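Local coordinates for N-acetylglucosamine 2-epimerase (Xylella fastidiosa, PDB 3GT5), which probably acts as a sugar isomerase of the N-acylglucosamine 2-epimerase family, although its own substrate is not established, at residues A[304-309]-A[355-360]. Residues are numbered along the deposited sequence; the frame is centred on the assembly and turned at random.
Sequences DDDKYF and YRLLDG
Lys307 and Leu358 form the hydrogen-bonded pair of a short antiparallel ladder that joins strand 302-308 to the outermost strand 357-358 of a three-stranded sheet. Lys307 N gives a nearly straight bond to Leu358 O (2.9 Å), and Leu358 N answers to Lys307 O. Past the non-hydrogen-bonded pair Tyr308-Leu357, a further backbone bond, Phe309 N to Arg356 O (2.9 Å), follows where Tyr308, as N-cap, leads into helix 309-326.

On the face carrying Tyr308 and Leu357, the leucine lies over the phenol: Leu357 CB stands 4.1 Å from the centroid of the Tyr308 ring, a CH-pi contact, and its CD1 reaches over the same ring to 3.7 Å from Tyr308 CZ. Leu357 CG sits between its backbone N and carbonyl carbon (chi1 79°), which sends CD1 over the phenol, while CD2 rests 3.4 Å above one face of the Arg356 guanidinium. That group is turned steeply against the phenol plane, and a water bridges Tyr308 OH to Arg356 NH2. In this (alpha/alpha) barrel fold of paired helices, the sheet belongs to the connections between them; the mostly helical chain between the segments brings 357-358 back alongside 302-308 as the edge strand.

The opposite face carries Lys307 and Leu358, both packed on Tyr341 of helix 329-346. The lysine chain kinks at chi2 (-64°) and chi4 (60°), which brings NZ 3.2 Å from Gly360 O; NZ also bonds Gly290 O and forms a salt bridge with Asp286. Around Asp305 and Gly360, one water donates to Asp305 OD1 and Asp306 OD1 and accepts from Gly360 N (2.9 Å), while Tyr365 OH also bonds Asp306 OD1. Before the ladder, Asp306 N bonds back to Asp304 OD1 in an Asx turn.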
loop_
_atom_site.group_PDB
_atom_site.type_symbol
_atom_site.label_atom_id
_atom_site.label_comp_id
_atom_site.label_asym_id
_atom_site.label_seq_id
_atom_site.Cartn_x
_atom_site.Cartn_y
_atom_site.Cartn_z
ATOM N N ASP A 304 -0.885 2.057 20.241
ATOM C CA ASP A 304 -0.566 3.288 19.554
ATOM C C ASP A 304 -1.902 3.868 19.094
ATOM O O ASP A 304 -2.599 3.295 18.240
ATOM C CB ASP A 304 0.454 3.019 18.402
ATOM C CG ASP A 304 0.988 4.283 17.763
ATOM O OD1 ASP A 304 0.341 5.347 17.882
ATOM O OD2 ASP A 304 2.069 4.218 17.120
ATOM N N ASP A 305 -2.277 4.988 19.708
ATOM C CA ASP A 305 -3.532 5.611 19.387
ATOM C C ASP A 305 -3.437 6.724 18.343
ATOM O O ASP A 305 -4.455 7.356 18.116
ATOM C CB ASP A 305 -4.267 6.099 20.630
ATOM C CG ASP A 305 -3.604 7.263 21.304
ATOM O OD1 ASP A 305 -2.401 7.511 21.113
ATOM O OD2 ASP A 305 -4.332 7.954 22.058
ATOM N N ASP A 306 -2.261 6.941 17.735
ATOM C CA ASP A 306 -2.141 7.842 16.584
ATOM C C ASP A 306 -3.102 7.372 15.461
ATOM O O ASP A 306 -3.392 6.165 15.314
ATOM C CB ASP A 306 -0.700 7.932 16.065
ATOM C CG ASP A 306 0.248 8.722 16.992
ATOM O OD1 ASP A 306 -0.239 9.486 17.858
ATOM O OD2 ASP A 306 1.454 8.523 16.854
ATOM N N LYS A 307 -3.565 8.334 14.668
ATOM C CA LYS A 307 -4.502 8.105 13.603
ATOM C C LYS A 307 -3.763 8.397 12.289
ATOM O O LYS A 307 -3.400 9.543 12.003
ATOM C CB LYS A 307 -5.714 9.046 13.733
ATOM C CG LYS A 307 -6.382 9.077 15.114
ATOM C CD LYS A 307 -7.005 7.798 15.545
ATOM C CE LYS A 307 -7.429 7.878 17.068
ATOM N NZ LYS A 307 -8.422 8.958 17.385
ATOM N N TYR A 308 -3.550 7.354 11.484
ATOM C CA TYR A 308 -2.767 7.443 10.287
ATOM C C TYR A 308 -3.701 7.469 9.074
ATOM O O TYR A 308 -4.689 6.754 8.985
ATOM C CB TYR A 308 -1.862 6.233 10.150
ATOM C CG TYR A 308 -0.580 6.293 10.955
ATOM C CD1 TYR A 308 0.636 6.373 10.333
ATOM C CD2 TYR A 308 -0.598 6.204 12.356
ATOM C CE1 TYR A 308 1.821 6.396 11.071
ATOM C CE2 TYR A 308 0.579 6.227 13.094
ATOM C CZ TYR A 308 1.773 6.294 12.450
ATOM O OH TYR A 308 2.946 6.325 13.178
ATOM N N PHE A 309 -3.269 8.180 8.070
ATOM C CA PHE A 309 -4.037 8.358 6.837
ATOM C C PHE A 309 -4.417 7.015 6.190
ATOM O O PHE A 309 -5.584 6.760 5.905
ATOM C CB PHE A 309 -3.271 9.263 5.843
ATOM C CG PHE A 309 -2.099 8.618 5.125
ATOM C CD1 PHE A 309 -2.147 8.391 3.758
ATOM C CD2 PHE A 309 -0.911 8.282 5.812
ATOM C CE1 PHE A 309 -1.079 7.805 3.098
ATOM C CE2 PHE A 309 0.136 7.655 5.157
ATOM C CZ PHE A 309 0.059 7.447 3.787
ATOM N N TYR A 355 -3.189 14.625 5.544
ATOM C CA TYR A 355 -2.110 14.640 6.530
ATOM C C TYR A 355 -1.659 13.217 6.751
ATOM O O TYR A 355 -2.466 12.315 6.594
ATOM C CB TYR A 355 -2.546 15.251 7.842
ATOM C CG TYR A 355 -3.119 16.644 7.677
ATOM C CD1 TYR A 355 -2.380 17.640 7.081
ATOM C CD2 TYR A 355 -4.406 16.937 8.119
ATOM C CE1 TYR A 355 -2.918 18.946 6.926
ATOM C CE2 TYR A 355 -4.960 18.211 7.974
ATOM C CZ TYR A 355 -4.183 19.214 7.367
ATOM O OH TYR A 355 -4.710 20.473 7.213
ATOM N N ARG A 356 -0.381 13.008 7.085
ATOM C CA ARG A 356 0.092 11.640 7.341
ATOM C C ARG A 356 -0.502 11.034 8.636
ATOM O O ARG A 356 -0.976 9.905 8.645
ATOM C CB ARG A 356 1.606 11.543 7.320
ATOM C CG ARG A 356 2.163 10.120 7.467
ATOM C CD ARG A 356 3.674 10.054 7.340
ATOM N NE ARG A 356 4.327 10.474 8.590
ATOM C CZ ARG A 356 4.659 9.671 9.598
ATOM N NH1 ARG A 356 5.241 10.192 10.676
ATOM N NH2 ARG A 356 4.443 8.357 9.547
ATOM N N LEU A 357 -0.489 11.785 9.734
ATOM C CA LEU A 357 -1.014 11.282 10.968
ATOM C C LEU A 357 -1.417 12.402 11.913
ATOM O O LEU A 357 -1.014 13.547 11.735
ATOM C CB LEU A 357 0.016 10.363 11.638
ATOM C CG LEU A 357 1.170 11.031 12.383
ATOM C CD1 LEU A 357 1.947 9.958 13.205
ATOM C CD2 LEU A 357 2.068 11.737 11.410
ATOM N N LEU A 358 -2.262 12.055 12.869
ATOM C CA LEU A 358 -2.661 12.955 13.935
ATOM C C LEU A 358 -2.437 12.172 15.218
ATOM O O LEU A 358 -2.410 10.914 15.217
ATOM C CB LEU A 358 -4.114 13.343 13.788
ATOM C CG LEU A 358 -4.535 13.980 12.441
ATOM C CD1 LEU A 358 -6.072 14.037 12.412
ATOM C CD2 LEU A 358 -3.874 15.371 12.299
ATOM N N ASP A 359 -2.323 12.884 16.334
ATOM C CA ASP A 359 -2.267 12.181 17.597
ATOM C C ASP A 359 -3.673 11.692 17.999
ATOM O O ASP A 359 -4.650 11.864 17.271
ATOM C CB ASP A 359 -1.542 13.031 18.664
ATOM C CG ASP A 359 -2.407 14.145 19.220
ATOM O OD1 ASP A 359 -3.565 14.270 18.819
ATOM O OD2 ASP A 359 -1.906 14.898 20.091
ATOM N N GLY A 360 -3.797 11.019 19.139
ATOM C CA GLY A 360 -5.062 10.397 19.501
ATOM C C GLY A 360 -6.181 11.415 19.685
ATOM O O GLY A 360 -7.379 11.092 19.461
HETATM O O HOH W 1 -1.396 9.822 20.236
HETATM O O HOH W 2 5.133 7.596 12.478
#